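Local coordinates for major capsid protein P2 (Pseudoalteromonas phage pm2, PDB 2VVF), which forms the trimeric double jelly-roll building block of the capsid of a lipid-containing marine bacteriophage, at residues A[65-70]-A[213-218]; A[72-77]-A[82-87]. All coordinates share one frame; numbering follows the deposited sequence.

Contact 1 (A[65-70]-A[213-218])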
loop_
_atom_site.group_PDB
_atom_site.type_symbol
_atom_site.label_atom_id
_atom_site.label_comp_id
_atom_site.label_asym_id
_atom_site.label_seq_id
_atom_site.Cartn_x
_atom_site.Cartn_y
_atom_site.Cartn_z
ATOM N N LEU A 65 11.142 20.606 -0.373
ATOM C CA LEU A 65 10.574 19.652 -1.317
ATOM C C LEU A 65 10.952 18.245 -0.865
ATOM O O LEU A 65 10.193 17.292 -1.050
ATOM C CB LEU A 65 11.096 19.911 -2.731
ATOM C CG LEU A 65 10.637 18.929 -3.814
ATOM C CD1 LEU A 65 9.132 19.005 -4.024
ATOM C CD2 LEU A 65 11.376 19.168 -5.121
ATOM N N ILE A 66 12.126 18.134 -0.250
ATOM C CA ILE A 66 12.610 16.860 0.271
ATOM C C ILE A 66 11.750 16.449 1.462
ATOM O O ILE A 66 11.419 15.275 1.629
ATOM C CB ILE A 66 14.093 16.951 0.676
ATOM C CG1 ILE A 66 14.987 17.014 -0.565
ATOM C CG2 ILE A 66 14.473 15.776 1.561
ATOM C CD1 ILE A 66 16.443 17.282 -0.251
ATOM N N LEU A 67 11.388 17.430 2.284
ATOM C CA LEU A 67 10.561 17.195 3.460
ATOM C C LEU A 67 9.122 16.890 3.054
ATOM O O LEU A 67 8.437 16.091 3.694
ATOM C CB LEU A 67 10.612 18.405 4.393
ATOM C CG LEU A 67 11.992 18.706 4.981
ATOM C CD1 LEU A 67 11.955 19.942 5.859
ATOM C CD2 LEU A 67 12.513 17.509 5.757
ATOM N N GLU A 68 8.672 17.524 1.978
ATOM C CA GLU A 68 7.327 17.301 1.467
ATOM C C GLU A 68 7.175 15.842 1.053
ATOM O O GLU A 68 6.148 15.215 1.316
ATOM C CB GLU A 68 7.064 18.212 0.267
ATOM C CG GLU A 68 5.884 17.793 -0.593
ATOM C CD GLU A 68 5.556 18.821 -1.656
ATOM O OE1 GLU A 68 5.523 20.025 -1.323
ATOM O OE2 GLU A 68 5.351 18.428 -2.824
ATOM N N ASN A 69 8.204 15.308 0.402
ATOM C CA ASN A 69 8.195 13.921 -0.051
ATOM C C ASN A 69 8.378 12.960 1.120
ATOM O O ASN A 69 7.764 11.893 1.162
ATOM C CB ASN A 69 9.287 13.692 -1.100
ATOM C CG ASN A 69 9.031 14.458 -2.386
ATOM O OD1 ASN A 69 7.883 14.729 -2.744
ATOM N ND2 ASN A 69 10.103 14.807 -3.090
ATOM N N THR A 70 9.229 13.347 2.068
ATOM C CA THR A 70 9.493 12.531 3.249
ATOM C C THR A 70 8.222 12.323 4.068
ATOM O O THR A 70 7.976 11.232 4.589
ATOM C CB THR A 70 10.608 13.147 4.117
ATOM O OG1 THR A 70 11.784 13.348 3.324
ATOM C CG2 THR A 70 10.943 12.233 5.285
ATOM N N ALA A 213 5.056 10.618 7.838
ATOM C CA ALA A 213 6.219 10.821 8.689
ATOM C C ALA A 213 6.147 12.212 9.306
ATOM O O ALA A 213 5.887 13.196 8.609
ATOM C CB ALA A 213 7.500 10.665 7.883
ATOM N N VAL A 214 6.367 12.293 10.613
ATOM C CA VAL A 214 6.332 13.572 11.310
ATOM C C VAL A 214 7.605 14.369 11.040
ATOM O O VAL A 214 8.716 13.865 11.218
ATOM C CB VAL A 214 6.082 13.383 12.819
ATOM C CG1 VAL A 214 6.049 14.727 13.529
ATOM C CG2 VAL A 214 4.786 12.615 13.053
ATOM N N LEU A 215 7.438 15.610 10.594
ATOM C CA LEU A 215 8.572 16.478 10.296
ATOM C C LEU A 215 9.014 17.236 11.542
ATOM O O LEU A 215 8.187 17.647 12.355
ATOM C CB LEU A 215 8.218 17.462 9.180
ATOM C CG LEU A 215 7.745 16.854 7.858
ATOM C CD1 LEU A 215 7.359 17.947 6.867
ATOM C CD2 LEU A 215 8.809 15.934 7.271
ATOM N N ASP A 216 10.323 17.420 11.684
ATOM C CA ASP A 216 10.879 18.125 12.832
ATOM C C ASP A 216 10.411 19.574 12.894
ATOM O O ASP A 216 10.336 20.256 11.873
ATOM C CB ASP A 216 12.406 18.071 12.806
ATOM C CG ASP A 216 12.942 16.665 12.973
ATOM O OD1 ASP A 216 12.140 15.756 13.272
ATOM O OD2 ASP A 216 14.165 16.469 12.805
ATOM N N ASN A 217 10.109 20.039 14.102
ATOM C CA ASN A 217 9.670 21.414 14.315
ATOM C C ASN A 217 8.521 21.803 13.392
ATOM O O ASN A 217 8.478 22.919 12.873
ATOM C CB ASN A 217 10.845 22.381 14.148
ATOM C CG ASN A 217 12.045 21.989 14.989
ATOM O OD1 ASN A 217 11.920 21.722 16.185
ATOM N ND2 ASN A 217 13.215 21.942 14.365
ATOM N N THR A 218 7.586 20.875 13.206
ATOM C CA THR A 218 6.430 21.099 12.349
ATOM C C THR A 218 5.164 20.484 12.926
ATOM O O THR A 218 5.171 19.340 13.374
ATOM C CB THR A 218 6.656 20.551 10.927
ATOM O OG1 THR A 218 7.964 20.910 10.467
ATOM C CG2 THR A 218 5.605 21.112 9.981
#

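Contact 2 (A[72-77]-A[82-87])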
loop_
_atom_site.group_PDB
_atom_site.type_symbol
_atom_site.label_atom_id
_atom_site.label_comp_id
_atom_site.label_asym_id
_atom_site.label_seq_id
_atom_site.Cartn_x
_atom_site.Cartn_y
_atom_site.Cartn_z
ATOM N N HIS A 72 5.144 12.071 3.136
ATOM C CA HIS A 72 4.266 11.070 2.539
ATOM C C HIS A 72 4.967 9.723 2.450
ATOM O O HIS A 72 4.413 8.756 1.921
ATOM C CB HIS A 72 3.824 11.513 1.146
ATOM C CG HIS A 72 2.926 12.709 1.152
ATOM N ND1 HIS A 72 1.627 12.662 1.606
ATOM C CD2 HIS A 72 3.140 13.986 0.753
ATOM C CE1 HIS A 72 1.077 13.858 1.484
ATOM N NE2 HIS A 72 1.973 14.679 0.970
ATOM N N LYS A 73 6.193 9.673 2.961
ATOM C CA LYS A 73 6.994 8.457 2.942
ATOM C C LYS A 73 7.323 8.029 1.520
ATOM O O LYS A 73 7.335 6.839 1.208
ATOM C CB LYS A 73 6.290 7.329 3.692
ATOM C CG LYS A 73 6.209 7.547 5.192
ATOM C CD LYS A 73 6.521 6.272 5.951
ATOM C CE LYS A 73 6.497 6.509 7.448
ATOM N NZ LYS A 73 5.875 5.369 8.171
ATOM N N ARG A 74 7.588 9.005 0.659
ATOM C CA ARG A 74 7.954 8.719 -0.721
ATOM C C ARG A 74 9.441 8.381 -0.761
ATOM O O ARG A 74 10.191 8.754 0.142
ATOM C CB ARG A 74 7.666 9.928 -1.617
ATOM C CG ARG A 74 6.193 10.257 -1.772
ATOM C CD ARG A 74 6.013 11.682 -2.262
ATOM N NE ARG A 74 4.613 12.001 -2.528
ATOM C CZ ARG A 74 4.156 13.231 -2.734
ATOM N NH1 ARG A 74 4.989 14.262 -2.707
ATOM N NH2 ARG A 74 2.866 13.431 -2.966
ATOM N N LYS A 75 9.865 7.671 -1.801
ATOM C CA LYS A 75 11.263 7.281 -1.934
ATOM C C LYS A 75 12.200 8.485 -1.959
ATOM O O LYS A 75 12.103 9.347 -2.833
ATOM C CB LYS A 75 11.469 6.419 -3.180
ATOM C CG LYS A 75 12.888 5.903 -3.354
ATOM C CD LYS A 75 13.419 5.285 -2.072
ATOM C CE LYS A 75 14.872 4.869 -2.228
ATOM N NZ LYS A 75 15.508 4.564 -0.921
ATOM N N ILE A 76 13.107 8.535 -0.988
ATOM C CA ILE A 76 14.075 9.619 -0.896
ATOM C C ILE A 76 15.471 9.089 -1.191
ATOM O O ILE A 76 15.893 8.077 -0.632
ATOM C CB ILE A 76 14.027 10.313 0.478
ATOM C CG1 ILE A 76 12.639 10.911 0.730
ATOM C CG2 ILE A 76 15.094 11.395 0.564
ATOM C CD1 ILE A 76 12.262 12.016 -0.236
ATOM N N LYS A 77 16.182 9.772 -2.080
ATOM C CA LYS A 77 17.533 9.372 -2.441
ATOM C C LYS A 77 18.456 10.583 -2.446
ATOM O O LYS A 77 18.111 11.636 -2.982
ATOM C CB LYS A 77 17.544 8.693 -3.812
ATOM C CG LYS A 77 18.901 8.159 -4.228
ATOM C CD LYS A 77 19.040 6.686 -3.886
ATOM C CE LYS A 77 20.387 6.142 -4.334
ATOM N NZ LYS A 77 20.758 4.903 -3.596
ATOM N N SER A 82 12.649 14.821 -6.286
ATOM C CA SER A 82 11.600 14.792 -7.294
ATOM C C SER A 82 10.432 15.727 -7.024
ATOM O O SER A 82 10.071 15.981 -5.877
ATOM C CB SER A 82 11.082 13.363 -7.484
ATOM O OG SER A 82 12.141 12.465 -7.770
ATOM N N PHE A 83 9.832 16.214 -8.106
ATOM C CA PHE A 83 8.658 17.069 -8.031
ATOM C C PHE A 83 7.479 16.175 -8.367
ATOM O O PHE A 83 7.241 15.868 -9.535
ATOM C CB PHE A 83 8.743 18.193 -9.066
ATOM C CG PHE A 83 9.700 19.291 -8.700
ATOM C CD1 PHE A 83 9.238 20.482 -8.165
ATOM C CD2 PHE A 83 11.059 19.146 -8.921
ATOM C CE1 PHE A 83 10.120 21.499 -7.839
ATOM C CE2 PHE A 83 11.942 20.160 -8.599
ATOM C CZ PHE A 83 11.471 21.336 -8.058
ATOM N N HIS A 84 6.772 15.717 -7.341
ATOM C CA HIS A 84 5.631 14.835 -7.544
ATOM C C HIS A 84 4.352 15.617 -7.812
ATOM O O HIS A 84 3.660 16.030 -6.880
ATOM C CB HIS A 84 5.434 13.921 -6.334
ATOM C CG HIS A 84 6.516 12.900 -6.162
ATOM N ND1 HIS A 84 6.437 11.634 -6.701
ATOM C CD2 HIS A 84 7.696 12.956 -5.503
ATOM C CE1 HIS A 84 7.525 10.956 -6.386
ATOM N NE2 HIS A 84 8.307 11.736 -5.660
ATOM N N PHE A 85 4.032 15.812 -9.088
ATOM C CA PHE A 85 2.809 16.514 -9.452
ATOM C C PHE A 85 1.653 15.546 -9.263
ATOM O O PHE A 85 0.641 15.876 -8.643
ATOM C CB PHE A 85 2.892 17.035 -10.884
ATOM C CG PHE A 85 3.980 18.048 -11.082
ATOM C CD1 PHE A 85 3.873 19.309 -10.523
ATOM C CD2 PHE A 85 5.144 17.714 -11.752
ATOM C CE1 PHE A 85 4.887 20.236 -10.669
ATOM C CE2 PHE A 85 6.162 18.635 -11.900
ATOM C CZ PHE A 85 6.034 19.897 -11.358
ATOM N N VAL A 86 1.848 14.321 -9.733
ATOM C CA VAL A 86 0.867 13.267 -9.535
ATOM C C VAL A 86 1.016 12.835 -8.078
ATOM O O VAL A 86 2.125 12.550 -7.620
ATOM C CB VAL A 86 1.128 12.083 -10.488
ATOM C CG1 VAL A 86 0.434 10.826 -9.987
ATOM C CG2 VAL A 86 0.683 12.428 -11.902
ATOM N N ARG A 87 -0.090 12.829 -7.339
ATOM C CA ARG A 87 -0.057 12.447 -5.930
ATOM C C ARG A 87 -0.342 10.958 -5.749
ATOM O O ARG A 87 -1.482 10.511 -5.860
ATOM C CB ARG A 87 -1.026 13.309 -5.119
ATOM C CG ARG A 87 -0.755 14.805 -5.257
ATOM C CD ARG A 87 -1.642 15.626 -4.340
ATOM N NE ARG A 87 -1.319 15.411 -2.932
ATOM C CZ ARG A 87 -0.889 16.361 -2.108
ATOM N NH1 ARG A 87 -0.727 17.601 -2.547
ATOM N NH2 ARG A 87 -0.622 16.070 -0.843
#

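Contact 1 (A[65-70]-A[213-218])
Leu-215 reaches out of its loop toward helix 63-71 and sets its forked end against the backbone of Leu-67. Both methyls rest on the same carbonyl oxygen, Leu-215 CD2 lying 3.6 Å and CD1 3.8 Å from Leu-67 O. Placing CG beside its own backbone N (chi1 -57°) carries this fork to the helix, where Leu-215 CD1 also meets Leu-67 CB at 4.1 Å. The meeting is thus of a branched tip with the root of a side chain and its peptide, rather than of two interdigitated leucines. One helical turn on from Leu-67, Thr-70 O receives the methyl of Ala-213, CB lying 3.4 Å away. Thr-70 itself is turned back on the helix: its OG1 donates to Ile-66 O at 2.6 Å, from the face of that carbonyl opposite to the one its own N approaches. Behind Leu-215 the chain makes a type II turn to Thr-218. The side chains meeting across the two segments offer only carbon, to carbonyl oxygens and to carbon, so they add close fit and dispersion to this join of N-terminal and C-terminal domains; the directional tie noted here is the backbone hydrogen bond of Ala-213 to Arg-71, next to the segment.

Contact 2 (A[72-77]-A[82-87])
With CG beside the backbone N (chi1 -67°) and the chain extended from there to NE, Arg-74 runs past His-84, the two side chains sliding by each other in opposite directions. Arg-74 CD comes over the face of the imidazole, 4.0 Å from the centroid of the His-84 ring, in a CH-pi contact. Further out, the guanidinium brings Arg-74 NH1 to within 3.7 Å of His-84 CB, its plane tilted 31° from that of the ring. His-84 CB thus lies over one face of the guanidinium, near the rim, while His-72 CD2 sits over the centre of the opposite face. The rim of the group is gripped as well: NE forms a salt bridge with Glu-89, which probably offsets the charge of Arg-74, and NH1 a hydrogen bond with Asn-69, and together these fix its rotation.

The arrangement follows a helix end. Lys-73 has positive phi and closes helix 63-71 with a Schellman motif, after which the loop returns the chain to strand 80-84, an antiparallel partner of strand 28-37 in the N-terminal jelly roll. Gln-209 of a neighbouring subunit also packs on His-84, placing the contact beside the trimer interface.

Arg-87 joins from the other end of its segment. A bend at chi3 (67°) swings its guanidinium toward His-72, the two planes almost perpendicular. Arg-87 NH2 stands 3.5 Å from His-72 NE2, but the angle is poor for a hydrogen bond. The firmer polar ties of both lead elsewhere, from His-72 ND1 to Lys-212 NZ and from Arg-87 NH1 to Thr-145 OG1.

Overall arrangement
Contacts 1 and 2 lie with their centres about 11 Å apart. Contact 1 is built on helix 63-71, and contact 2 on the loop that leaves it and the strand that follows. Along the chain, helix 63-71 comes first, followed by the loop and strand 80-84 of contact 2, and only after some 125 further residues does the loop 213-218 return to complete contact 1. Asn-69 links them directly: from the helix of contact 1 its ND2 hydrogen-bonds Ser-82 O on the strand of contact 2. Contact 2 is local and buried within the N-terminal domain, whereas contact 1 is near the surface and spans both domains. The same helix is therefore fitted to its own jelly roll and to the second one.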